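Local coordinates for probable Zn binding protein (Lactobacillus acidophilus, PDB 3Q69) that is of unknown function but, as a Muc B2-like domain of a putative mucus-binding protein, may take part in adhesion to mucus and possibly binds zinc, at residues 7-12 with 83-88; 11-16 with 76-81; 23-28 with 66-71; 63-66 with 72-75. All coordinates share one frame; numbering follows the deposited sequence.

Contact 1: residues 7-12 with 83-88; sequences RTQVVT and VTVDSK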
loop_
_atom_site.group_PDB
_atom_site.type_symbol
_atom_site.label_atom_id
_atom_site.label_comp_id
_atom_site.label_asym_id
_atom_site.label_seq_id
_atom_site.Cartn_x
_atom_site.Cartn_y
_atom_site.Cartn_z
ATOM N N ARG A 7 15.292 -1.238 8.277
ATOM C CA ARG A 7 14.840 -0.327 7.235
ATOM C C ARG A 7 13.343 -0.530 7.040
ATOM O O ARG A 7 12.828 -1.636 7.186
ATOM C CB ARG A 7 15.616 -0.549 5.920
ATOM C CG ARG A 7 15.593 -1.975 5.380
ATOM C CD ARG A 7 16.288 -2.065 4.031
ATOM N NE ARG A 7 16.461 -3.438 3.582
ATOM C CZ ARG A 7 16.975 -3.792 2.408
ATOM N NH1 ARG A 7 17.077 -5.078 2.094
ATOM N NH2 ARG A 7 17.407 -2.879 1.557
ATOM N N THR A 8 12.651 0.558 6.718
ATOM C CA THR A 8 11.207 0.529 6.540
ATOM C C THR A 8 10.704 1.018 5.189
ATOM O O THR A 8 11.186 1.991 4.635
ATOM C CB THR A 8 10.526 1.370 7.622
ATOM O OG1 THR A 8 10.890 0.869 8.915
ATOM C CG2 THR A 8 9.008 1.316 7.464
ATOM N N GLN A 9 9.720 0.306 4.672
ATOM C CA GLN A 9 9.072 0.629 3.418
ATOM C C GLN A 9 7.600 0.776 3.774
ATOM O O GLN A 9 7.036 -0.078 4.443
ATOM C CB GLN A 9 9.251 -0.512 2.410
ATOM C CG GLN A 9 8.388 -0.386 1.142
ATOM C CD GLN A 9 8.752 0.819 0.279
ATOM O OE1 GLN A 9 9.845 0.883 -0.311
ATOM N NE2 GLN A 9 7.831 1.785 0.202
ATOM N N VAL A 10 6.989 1.872 3.346
ATOM C CA VAL A 10 5.583 2.113 3.604
ATOM C C VAL A 10 4.837 2.151 2.279
ATOM O O VAL A 10 5.196 2.923 1.405
ATOM C CB VAL A 10 5.376 3.466 4.329
ATOM C CG1 VAL A 10 3.921 3.632 4.723
ATOM C CG2 VAL A 10 6.290 3.552 5.550
ATOM N N VAL A 11 3.811 1.317 2.137
ATOM C CA VAL A 11 3.016 1.294 0.925
ATOM C C VAL A 11 1.614 1.757 1.262
ATOM O O VAL A 11 0.993 1.247 2.183
ATOM C CB VAL A 11 2.920 -0.105 0.330
ATOM C CG1 VAL A 11 2.222 -0.022 -1.017
ATOM C CG2 VAL A 11 4.315 -0.713 0.185
ATOM N N THR A 12 1.100 2.716 0.510
ATOM C CA THR A 12 -0.223 3.203 0.807
ATOM C C THR A 12 -1.188 2.985 -0.338
ATOM O O THR A 12 -0.805 2.910 -1.488
ATOM C CB THR A 12 -0.167 4.704 1.147
ATOM O OG1 THR A 12 -0.050 5.456 -0.063
ATOM C CG2 THR A 12 1.052 4.999 2.019
ATOM N N VAL A 83 0.291 -7.035 -1.085
ATOM C CA VAL A 83 1.517 -6.318 -1.408
ATOM C C VAL A 83 2.696 -7.023 -0.763
ATOM O O VAL A 83 2.650 -7.356 0.406
ATOM C CB VAL A 83 1.465 -4.853 -0.907
ATOM C CG1 VAL A 83 2.803 -4.185 -1.067
ATOM C CG2 VAL A 83 0.418 -4.107 -1.660
ATOM N N THR A 84 3.734 -7.268 -1.549
ATOM C CA THR A 84 4.926 -7.930 -1.065
ATOM C C THR A 84 6.148 -7.044 -1.257
ATOM O O THR A 84 6.294 -6.346 -2.268
ATOM C CB THR A 84 5.174 -9.270 -1.789
ATOM O OG1 THR A 84 4.138 -10.197 -1.446
ATOM C CG2 THR A 84 6.509 -9.876 -1.328
ATOM N N VAL A 85 7.015 -7.073 -0.255
ATOM C CA VAL A 85 8.245 -6.306 -0.272
ATOM C C VAL A 85 9.315 -7.316 0.088
ATOM O O VAL A 85 9.179 -8.055 1.052
ATOM C CB VAL A 85 8.257 -5.201 0.798
ATOM C CG1 VAL A 85 9.685 -4.591 0.902
ATOM C CG2 VAL A 85 7.250 -4.144 0.467
ATOM N N ASP A 86 10.373 -7.362 -0.698
ATOM C CA ASP A 86 11.461 -8.296 -0.446
ATOM C C ASP A 86 12.767 -7.520 -0.345
ATOM O O ASP A 86 12.870 -6.343 -0.733
ATOM C CB ASP A 86 11.539 -9.341 -1.563
ATOM C CG ASP A 86 11.355 -8.729 -2.932
ATOM O OD1 ASP A 86 12.132 -7.816 -3.288
ATOM O OD2 ASP A 86 10.425 -9.147 -3.654
ATOM N N SER A 87 13.774 -8.183 0.195
ATOM C CA SER A 87 15.066 -7.543 0.365
ATOM C C SER A 87 15.701 -6.991 -0.922
ATOM O O SER A 87 16.264 -5.897 -0.918
ATOM C CB SER A 87 16.016 -8.525 1.021
ATOM O OG SER A 87 17.225 -7.894 1.374
ATOM N N LYS A 88 15.594 -7.736 -2.018
ATOM C CA LYS A 88 16.179 -7.338 -3.305
ATOM C C LYS A 88 15.572 -6.133 -3.997
ATOM O O LYS A 88 16.207 -5.539 -4.866
ATOM C CB LYS A 88 16.163 -8.506 -4.300
ATOM C CG LYS A 88 17.411 -9.397 -4.244
ATOM C CD LYS A 88 17.205 -10.598 -3.325
ATOM C CE LYS A 88 16.298 -11.650 -3.976
ATOM N NZ LYS A 88 16.348 -12.928 -3.227
#
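Val83 opens the contact with Val11, and the two side chains meet tip to tip, CG1 of Val83 lying 4.0 Å from CG2 of Val11. The branch used by Val83 is the one anti to its own backbone N (chi1 172°), whereas Val11 offers the methyl that lies beside its N. Two residues on, Val85 turns its CG2 methyl to the aliphatic part of Gln9, 4.0 Å from Gln9 CG, and the two side chains cross obliquely. The amide of Gln9 is carried away from this apolar patch by the bend at chi2; NE2 turns back to its own strand and donates to Val10 O at 3.1 Å, above the carbonyl plane rather than on a lone pair. Further on, Ser87 receives the guanidinium of Arg7, whose chain is stretched straight from CG to NE. Arg7 NH1 gives a weak hydrogen bond to Ser87 O, 3.2 Å long and bent to 128°. Ser87 OG lies in the guanidinium plane, 2.9 Å from Arg7 NH1, but the angle is too poor for a bond. The stronger partner of Arg7 NH1 is Gln37 OE1, and Trp50 adds a cation-pi contact. No backbone hydrogen bonds join the segments: this is side-chain packing between the layers of an all-beta Muc B2-like domain, their chains running in nearly opposite directions, 159° apart. Strand 2-19 pairs here with strand 27-42, and strand 77-86 with strand 55-64; Phe35 from the first neighbour and Phe60 from the second pack against the valines.

Contact 2: residues 11-16 with 76-81; sequences VTQTIH and PMVGPD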
loop_
_atom_site.group_PDB
_atom_site.type_symbol
_atom_site.label_atom_id
_atom_site.label_comp_id
_atom_site.label_asym_id
_atom_site.label_seq_id
_atom_site.Cartn_x
_atom_site.Cartn_y
_atom_site.Cartn_z
ATOM N N VAL A 11 3.811 1.317 2.137
ATOM C CA VAL A 11 3.016 1.294 0.925
ATOM C C VAL A 11 1.614 1.757 1.262
ATOM O O VAL A 11 0.993 1.247 2.183
ATOM C CB VAL A 11 2.920 -0.105 0.330
ATOM C CG1 VAL A 11 2.222 -0.022 -1.017
ATOM C CG2 VAL A 11 4.315 -0.713 0.185
ATOM N N THR A 12 1.100 2.716 0.510
ATOM C CA THR A 12 -0.223 3.203 0.807
ATOM C C THR A 12 -1.188 2.985 -0.338
ATOM O O THR A 12 -0.805 2.910 -1.488
ATOM C CB THR A 12 -0.167 4.704 1.147
ATOM O OG1 THR A 12 -0.050 5.456 -0.063
ATOM C CG2 THR A 12 1.052 4.999 2.019
ATOM N N GLN A 13 -2.462 2.890 0.005
ATOM C CA GLN A 13 -3.528 2.714 -0.964
ATOM C C GLN A 13 -4.439 3.933 -0.878
ATOM O O GLN A 13 -4.976 4.231 0.181
ATOM C CB GLN A 13 -4.331 1.453 -0.648
ATOM C CG GLN A 13 -5.488 1.226 -1.605
ATOM C CD GLN A 13 -6.411 0.127 -1.156
ATOM O OE1 GLN A 13 -6.999 0.190 -0.077
ATOM N NE2 GLN A 13 -6.547 -0.890 -1.977
ATOM N N THR A 14 -4.590 4.639 -1.992
ATOM C CA THR A 14 -5.439 5.826 -2.048
ATOM C C THR A 14 -6.581 5.611 -3.025
ATOM O O THR A 14 -6.369 5.459 -4.219
ATOM C CB THR A 14 -4.648 7.072 -2.483
ATOM O OG1 THR A 14 -3.609 7.334 -1.537
ATOM C CG2 THR A 14 -5.560 8.275 -2.572
ATOM N N ILE A 15 -7.797 5.607 -2.495
ATOM C CA ILE A 15 -9.000 5.418 -3.288
ATOM C C ILE A 15 -9.789 6.722 -3.435
ATOM O O ILE A 15 -10.199 7.326 -2.442
ATOM C CB ILE A 15 -9.916 4.356 -2.646
ATOM C CG1 ILE A 15 -9.150 3.052 -2.454
ATOM C CG2 ILE A 15 -11.135 4.111 -3.532
ATOM C CD1 ILE A 15 -8.699 2.424 -3.734
ATOM N N HIS A 16 -10.004 7.141 -4.680
ATOM C CA HIS A 16 -10.737 8.367 -4.968
ATOM C C HIS A 16 -12.180 8.021 -5.309
ATOM O O HIS A 16 -12.459 6.972 -5.913
ATOM C CB HIS A 16 -10.096 9.110 -6.143
ATOM C CG HIS A 16 -8.710 9.607 -5.862
ATOM N ND1 HIS A 16 -8.435 10.529 -4.881
ATOM C CD2 HIS A 16 -7.526 9.308 -6.450
ATOM C CE1 HIS A 16 -7.132 10.784 -4.874
ATOM N NE2 HIS A 16 -6.564 10.058 -5.814
ATOM N N PRO A 76 -18.154 -1.566 -6.945
ATOM C CA PRO A 76 -18.836 -1.689 -5.653
ATOM C C PRO A 76 -17.889 -1.987 -4.491
ATOM O O PRO A 76 -18.188 -1.683 -3.338
ATOM C CB PRO A 76 -19.838 -2.818 -5.901
ATOM C CG PRO A 76 -19.139 -3.659 -6.927
ATOM C CD PRO A 76 -18.594 -2.630 -7.867
HETATM N N MSE A 77 -16.749 -2.592 -4.795
HETATM C CA MSE A 77 -15.772 -2.910 -3.774
HETATM C C MSE A 77 -14.359 -3.019 -4.353
HETATM O O MSE A 77 -14.131 -3.625 -5.401
HETATM C CB MSE A 77 -16.132 -4.222 -3.089
HETATM C CG MSE A 77 -15.144 -4.613 -2.021
HETATM SE SE MSE A 77 -15.473 -6.403 -1.329
HETATM C CE MSE A 77 -14.286 -7.381 -2.496
ATOM N N VAL A 78 -13.404 -2.447 -3.637
ATOM C CA VAL A 78 -12.014 -2.472 -4.053
ATOM C C VAL A 78 -11.202 -3.463 -3.232
ATOM O O VAL A 78 -11.501 -3.697 -2.067
ATOM C CB VAL A 78 -11.391 -1.066 -3.921
ATOM C CG1 VAL A 78 -9.882 -1.130 -4.132
ATOM C CG2 VAL A 78 -12.048 -0.134 -4.938
ATOM N N GLY A 79 -10.169 -4.036 -3.843
ATOM C CA GLY A 79 -9.332 -4.997 -3.145
ATOM C C GLY A 79 -10.070 -6.301 -2.958
ATOM O O GLY A 79 -11.121 -6.477 -3.567
ATOM N N PRO A 80 -9.553 -7.242 -2.151
ATOM C CA PRO A 80 -8.300 -7.146 -1.390
ATOM C C PRO A 80 -7.088 -7.048 -2.325
ATOM O O PRO A 80 -7.143 -7.472 -3.495
ATOM C CB PRO A 80 -8.289 -8.438 -0.573
ATOM C CG PRO A 80 -9.029 -9.394 -1.445
ATOM C CD PRO A 80 -10.190 -8.555 -1.944
ATOM N N ASP A 81 -5.984 -6.519 -1.807
ATOM C CA ASP A 81 -4.782 -6.361 -2.616
ATOM C C ASP A 81 -3.547 -6.744 -1.814
ATOM O O ASP A 81 -3.191 -6.064 -0.836
ATOM C CB ASP A 81 -4.696 -4.908 -3.091
ATOM C CG ASP A 81 -3.602 -4.680 -4.122
ATOM O OD1 ASP A 81 -2.802 -5.603 -4.380
ATOM O OD2 ASP A 81 -3.538 -3.568 -4.681
HETATM O O HOH W 1 -5.614 -2.016 -4.349
#
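Val78 and Ile15 face each other with their CA atoms 8.5 Å apart, too far for backbone pairing, so side chains and a water bridge the space between strand 2-19 and the beginning of strand 77-86. Here the two-stranded antiparallel sheet of a Muc B2-like domain packs on its mixed five-stranded sheet, and the three residues in contact are buried. CG1 of Val78, the methyl anti to its backbone N (chi1 171°), serves both partners. Ile15 reaches it tip to tip, its CD1 at 3.8 Å from Val78 CG1. This is a purely apolar touch, in which CD1 stands at the end of the longer branch, the one beside the backbone N of Ile15. Gln13 approaches differently: its extended chain slides past Val78 in the opposite direction, and the amide nitrogen NE2 comes to 4.0 Å from Val78 CG1, a van der Waals approach only. Leu63 of strand 55-64 also packs on Ile15, while Phe60 of the same strand packs on Gln13, and Val78 touches Glu98 of strand 96-104. The polar end of Gln13 is not left to the apolar methyl, because a water lies between it and Asp81. Arg96 forms a salt bridge through NE to Asp81 OD2, which would fix the carboxylate beside this water. NE2 of Gln13 donates to the water over 2.8 Å, and the water in turn donates to Asp81 OD2 over 2.6 Å.

Contact 3: residues 23-28 with 66-71; sequences AVAHDD and PVIIGY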
loop_
_atom_site.group_PDB
_atom_site.type_symbol
_atom_site.label_atom_id
_atom_site.label_comp_id
_atom_site.label_asym_id
_atom_site.label_seq_id
_atom_site.Cartn_x
_atom_site.Cartn_y
_atom_site.Cartn_z
ATOM N N ALA A 23 -16.949 15.472 -10.189
ATOM C CA ALA A 23 -17.254 16.026 -8.875
ATOM C C ALA A 23 -16.897 15.012 -7.800
ATOM O O ALA A 23 -17.196 13.830 -7.935
ATOM C CB ALA A 23 -18.741 16.384 -8.795
ATOM N N VAL A 24 -16.242 15.477 -6.743
ATOM C CA VAL A 24 -15.858 14.604 -5.640
ATOM C C VAL A 24 -17.116 14.027 -5.017
ATOM O O VAL A 24 -17.968 14.769 -4.523
ATOM C CB VAL A 24 -15.065 15.381 -4.564
ATOM C CG1 VAL A 24 -15.818 16.643 -4.163
ATOM C CG2 VAL A 24 -14.827 14.507 -3.355
ATOM N N ALA A 25 -17.236 12.704 -5.040
ATOM C CA ALA A 25 -18.412 12.065 -4.483
ATOM C C ALA A 25 -18.258 11.672 -3.018
ATOM O O ALA A 25 -19.254 11.417 -2.341
ATOM C CB ALA A 25 -18.788 10.840 -5.317
ATOM N N HIS A 26 -17.021 11.627 -2.530
ATOM C CA HIS A 26 -16.768 11.253 -1.143
ATOM C C HIS A 26 -15.276 11.410 -0.820
ATOM O O HIS A 26 -14.425 11.272 -1.712
ATOM C CB HIS A 26 -17.207 9.799 -0.937
ATOM C CG HIS A 26 -17.172 9.353 0.489
ATOM N ND1 HIS A 26 -16.005 9.275 1.215
ATOM C CD2 HIS A 26 -18.167 8.993 1.334
ATOM C CE1 HIS A 26 -16.282 8.889 2.449
ATOM N NE2 HIS A 26 -17.587 8.713 2.546
ATOM N N ASP A 27 -14.943 11.686 0.441
ATOM C CA ASP A 27 -13.532 11.849 0.813
ATOM C C ASP A 27 -12.712 10.616 0.427
ATOM O O ASP A 27 -13.199 9.483 0.480
ATOM C CB ASP A 27 -13.362 12.081 2.321
ATOM C CG ASP A 27 -13.924 13.412 2.785
ATOM O OD1 ASP A 27 -13.711 14.441 2.102
ATOM O OD2 ASP A 27 -14.569 13.422 3.856
ATOM N N ASP A 28 -11.456 10.844 0.067
ATOM C CA ASP A 28 -10.582 9.759 -0.324
ATOM C C ASP A 28 -10.371 8.806 0.851
ATOM O O ASP A 28 -10.446 9.214 2.018
ATOM C CB ASP A 28 -9.226 10.306 -0.783
ATOM C CG ASP A 28 -9.327 11.170 -2.029
ATOM O OD1 ASP A 28 -10.289 10.981 -2.812
ATOM O OD2 ASP A 28 -8.431 12.026 -2.226
ATOM N N PRO A 66 -18.583 3.406 -0.858
ATOM C CA PRO A 66 -19.724 4.057 -0.210
ATOM C C PRO A 66 -20.948 4.010 -1.107
ATOM O O PRO A 66 -20.851 4.227 -2.311
ATOM C CB PRO A 66 -19.235 5.486 0.006
ATOM C CG PRO A 66 -17.755 5.305 0.180
ATOM C CD PRO A 66 -17.428 4.315 -0.919
ATOM N N VAL A 67 -22.098 3.714 -0.518
ATOM C CA VAL A 67 -23.342 3.672 -1.279
ATOM C C VAL A 67 -23.929 5.073 -1.299
ATOM O O VAL A 67 -24.131 5.683 -0.250
ATOM C CB VAL A 67 -24.366 2.711 -0.653
ATOM C CG1 VAL A 67 -25.652 2.727 -1.461
ATOM C CG2 VAL A 67 -23.783 1.304 -0.606
ATOM N N ILE A 68 -24.178 5.585 -2.500
ATOM C CA ILE A 68 -24.736 6.921 -2.674
ATOM C C ILE A 68 -26.086 6.804 -3.371
ATOM O O ILE A 68 -26.180 6.307 -4.501
ATOM C CB ILE A 68 -23.792 7.809 -3.508
ATOM C CG1 ILE A 68 -22.548 8.153 -2.681
ATOM C CG2 ILE A 68 -24.516 9.076 -3.939
ATOM C CD1 ILE A 68 -21.580 9.105 -3.364
ATOM N N ILE A 69 -27.128 7.248 -2.678
ATOM C CA ILE A 69 -28.493 7.195 -3.194
ATOM C C ILE A 69 -28.629 7.860 -4.566
ATOM O O ILE A 69 -28.239 9.012 -4.746
ATOM C CB ILE A 69 -29.479 7.877 -2.202
ATOM C CG1 ILE A 69 -29.361 7.218 -0.829
ATOM C CG2 ILE A 69 -30.906 7.765 -2.714
ATOM C CD1 ILE A 69 -30.235 7.843 0.240
ATOM N N GLY A 70 -29.186 7.125 -5.527
ATOM C CA GLY A 70 -29.376 7.663 -6.863
ATOM C C GLY A 70 -28.281 7.315 -7.852
ATOM O O GLY A 70 -28.474 7.451 -9.063
ATOM N N TYR A 71 -27.137 6.859 -7.345
ATOM C CA TYR A 71 -26.003 6.501 -8.190
ATOM C C TYR A 71 -25.482 5.110 -7.882
ATOM O O TYR A 71 -25.890 4.487 -6.904
ATOM C CB TYR A 71 -24.860 7.502 -8.010
ATOM C CG TYR A 71 -25.224 8.925 -8.368
ATOM C CD1 TYR A 71 -25.959 9.722 -7.487
ATOM C CD2 TYR A 71 -24.845 9.468 -9.598
ATOM C CE1 TYR A 71 -26.308 11.038 -7.828
ATOM C CE2 TYR A 71 -25.187 10.765 -9.950
ATOM C CZ TYR A 71 -25.919 11.550 -9.062
ATOM O OH TYR A 71 -26.263 12.837 -9.414
#
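His26 lays one face of its imidazole against the ring of Pro66. From CB, which itself touches nothing of 66-71, the side chain leaves with CG anti to the backbone N (chi1 -172°), and this carries the ring over to the proline. CG is the first ring atom to meet it, 4.1 Å from Pro66 CG. CD2 comes closer and is shared between two carbons, lying 3.9 Å from both CB and CG of Pro66. NE2, farther along the same side of the ring, is at 4.2 Å from Pro66 CG. Pro66 CG thus stands over the imidazole face, 17° off the ring normal and displaced toward the rim, a CH-pi contact in which the two side chains cross at about a right angle. At the ring's edge, and in its plane, ND1 of His26 donates to Asp27 O over 2.9 Å, nearly straight at 165° and on a lone pair of that carbonyl, which should fix the rotation of the imidazole. The contact lies at one end of the elongated all-beta domain, where the chain turns a corner at His26 between the weakly bonded strand 24-25 and the start of strand 27-42 and faces the loop that follows strand 55-64. In this loop Ile68 begins a type II beta turn closed by Tyr71 N to Ile68 O, with Gly70 at the position that calls for positive phi. CD1 of Ile68, at the end of an extended branch, rests on Ala25, 3.8 Å from its CB and 3.4 Å from its carbonyl O. Tyr19 of strand 2-19 packs on both Ala25 and Ile68.

Contact 4: residues 63-66 with 72-75; sequences LPSP and TADK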
loop_
_atom_site.group_PDB
_atom_site.type_symbol
_atom_site.label_atom_id
_atom_site.label_comp_id
_atom_site.label_asym_id
_atom_site.label_seq_id
_atom_site.Cartn_x
_atom_site.Cartn_y
_atom_site.Cartn_z
ATOM N N LEU A 63 -12.317 -3.089 0.425
ATOM C CA LEU A 63 -12.886 -1.805 0.809
ATOM C C LEU A 63 -14.195 -1.559 0.063
ATOM O O LEU A 63 -14.197 -1.122 -1.093
ATOM C CB LEU A 63 -11.893 -0.685 0.481
ATOM C CG LEU A 63 -12.260 0.713 0.976
ATOM C CD1 LEU A 63 -12.133 0.746 2.498
ATOM C CD2 LEU A 63 -11.342 1.743 0.331
ATOM N N PRO A 64 -15.332 -1.864 0.701
ATOM C CA PRO A 64 -16.630 -1.654 0.054
ATOM C C PRO A 64 -16.807 -0.172 -0.282
ATOM O O PRO A 64 -16.553 0.699 0.544
ATOM C CB PRO A 64 -17.622 -2.127 1.115
ATOM C CG PRO A 64 -16.864 -3.139 1.880
ATOM C CD PRO A 64 -15.507 -2.478 2.025
ATOM N N SER A 65 -17.248 0.116 -1.498
ATOM C CA SER A 65 -17.445 1.505 -1.910
ATOM C C SER A 65 -18.673 2.124 -1.234
ATOM O O SER A 65 -19.697 1.455 -1.039
ATOM C CB SER A 65 -17.616 1.571 -3.424
ATOM O OG SER A 65 -16.407 1.272 -4.088
ATOM N N PRO A 66 -18.583 3.406 -0.858
ATOM C CA PRO A 66 -19.724 4.057 -0.210
ATOM C C PRO A 66 -20.948 4.010 -1.107
ATOM O O PRO A 66 -20.851 4.227 -2.311
ATOM C CB PRO A 66 -19.235 5.486 0.006
ATOM C CG PRO A 66 -17.755 5.305 0.180
ATOM C CD PRO A 66 -17.428 4.315 -0.919
ATOM N N THR A 72 -24.578 4.627 -8.727
ATOM C CA THR A 72 -23.983 3.308 -8.544
ATOM C C THR A 72 -22.497 3.388 -8.910
ATOM O O THR A 72 -22.127 3.938 -9.953
ATOM C CB THR A 72 -24.664 2.257 -9.431
ATOM O OG1 THR A 72 -24.358 2.522 -10.801
ATOM C CG2 THR A 72 -26.176 2.292 -9.236
ATOM N N ALA A 73 -21.648 2.836 -8.046
ATOM C CA ALA A 73 -20.198 2.859 -8.256
ATOM C C ALA A 73 -19.751 1.812 -9.268
ATOM O O ALA A 73 -20.174 0.655 -9.191
ATOM C CB ALA A 73 -19.480 2.622 -6.932
ATOM N N ASP A 74 -18.896 2.210 -10.209
ATOM C CA ASP A 74 -18.410 1.262 -11.201
ATOM C C ASP A 74 -17.680 0.104 -10.531
ATOM O O ASP A 74 -17.570 -0.970 -11.100
ATOM C CB ASP A 74 -17.511 1.954 -12.244
ATOM C CG ASP A 74 -16.327 2.683 -11.634
ATOM O OD1 ASP A 74 -15.501 3.209 -12.418
ATOM O OD2 ASP A 74 -16.214 2.749 -10.389
ATOM N N LYS A 75 -17.194 0.330 -9.314
ATOM C CA LYS A 75 -16.494 -0.696 -8.539
ATOM C C LYS A 75 -17.114 -0.735 -7.134
ATOM O O LYS A 75 -16.663 -0.038 -6.220
ATOM C CB LYS A 75 -14.995 -0.381 -8.432
ATOM C CG LYS A 75 -14.289 -0.190 -9.733
ATOM C CD LYS A 75 -12.807 0.148 -9.489
ATOM C CE LYS A 75 -12.158 0.779 -10.717
ATOM N NZ LYS A 75 -12.258 -0.118 -11.898
#
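Ser65 and Lys75 are joined by the one hydrogen bond of this contact, made by a side-chain hydroxyl to a backbone carbonyl. OG of Ser65 donates to Lys75 O at 2.5 Å, a length so short that it is doubtful. The donor sits nearly along the C=O axis, with an angle of 163° at the oxygen. A chi1 of -70° places the hydroxyl beside the backbone N of Ser65 and anti to its carbonyl carbon, directed at the 72-75 segment. CB of Ser65 follows the hydroxyl in, lying 3.4 Å from the same Lys75 O. Ser65 is buried, and this main-chain carbonyl, ten residues on, is the likely partner of its hydroxyl. Here the chain is changing sheets: strand 55-64 belongs to the two-stranded antiparallel sheet, the chain then passes over to strand 71-73 at the border of the five-stranded sheet beside strand 96-104, and it returns to the first sheet as strand 77-86. Ser65 and Lys75 therefore appear to tie the outgoing and returning ends of this excursion, next to the backbone hydrogen bond between Ser65 and Pro76. The apolar share of the contact is small and falls to Ala73, whose CB points across to Ser65 CB at 4.1 Å. Val100 and Tyr102 of strand 96-104 cover the same methyl from their own strand. Lys75 contributes its carbonyl, while its long side chain leads away from 63-66 and touches Glu98.

Overall arrangement
Contacts 1 and 2 are neighbours on the same two strands, 2-19 and 77-86, their centres about 17 Å apart along the domain; the second is fully buried, while the first ends in a partly exposed arginine. Both rely on aliphatic side chains, valines in contact 1 and a valine with an isoleucine in contact 2, with polar ends at the margin, one weakly bonded to a carbonyl, the other through water. Contact 3 lies at the surface and depends on ring-to-proline packing and an isoleucine tip. Contact 4, partly buried and about 9 Å from it between centres, shares Pro66 but uses a hydroxyl. Contact 2 touches both: His16 bonds Asp28, and Val78 O pairs with Leu63 N. Contacts 3 and 4 are nested in the loop that contact 2 closes.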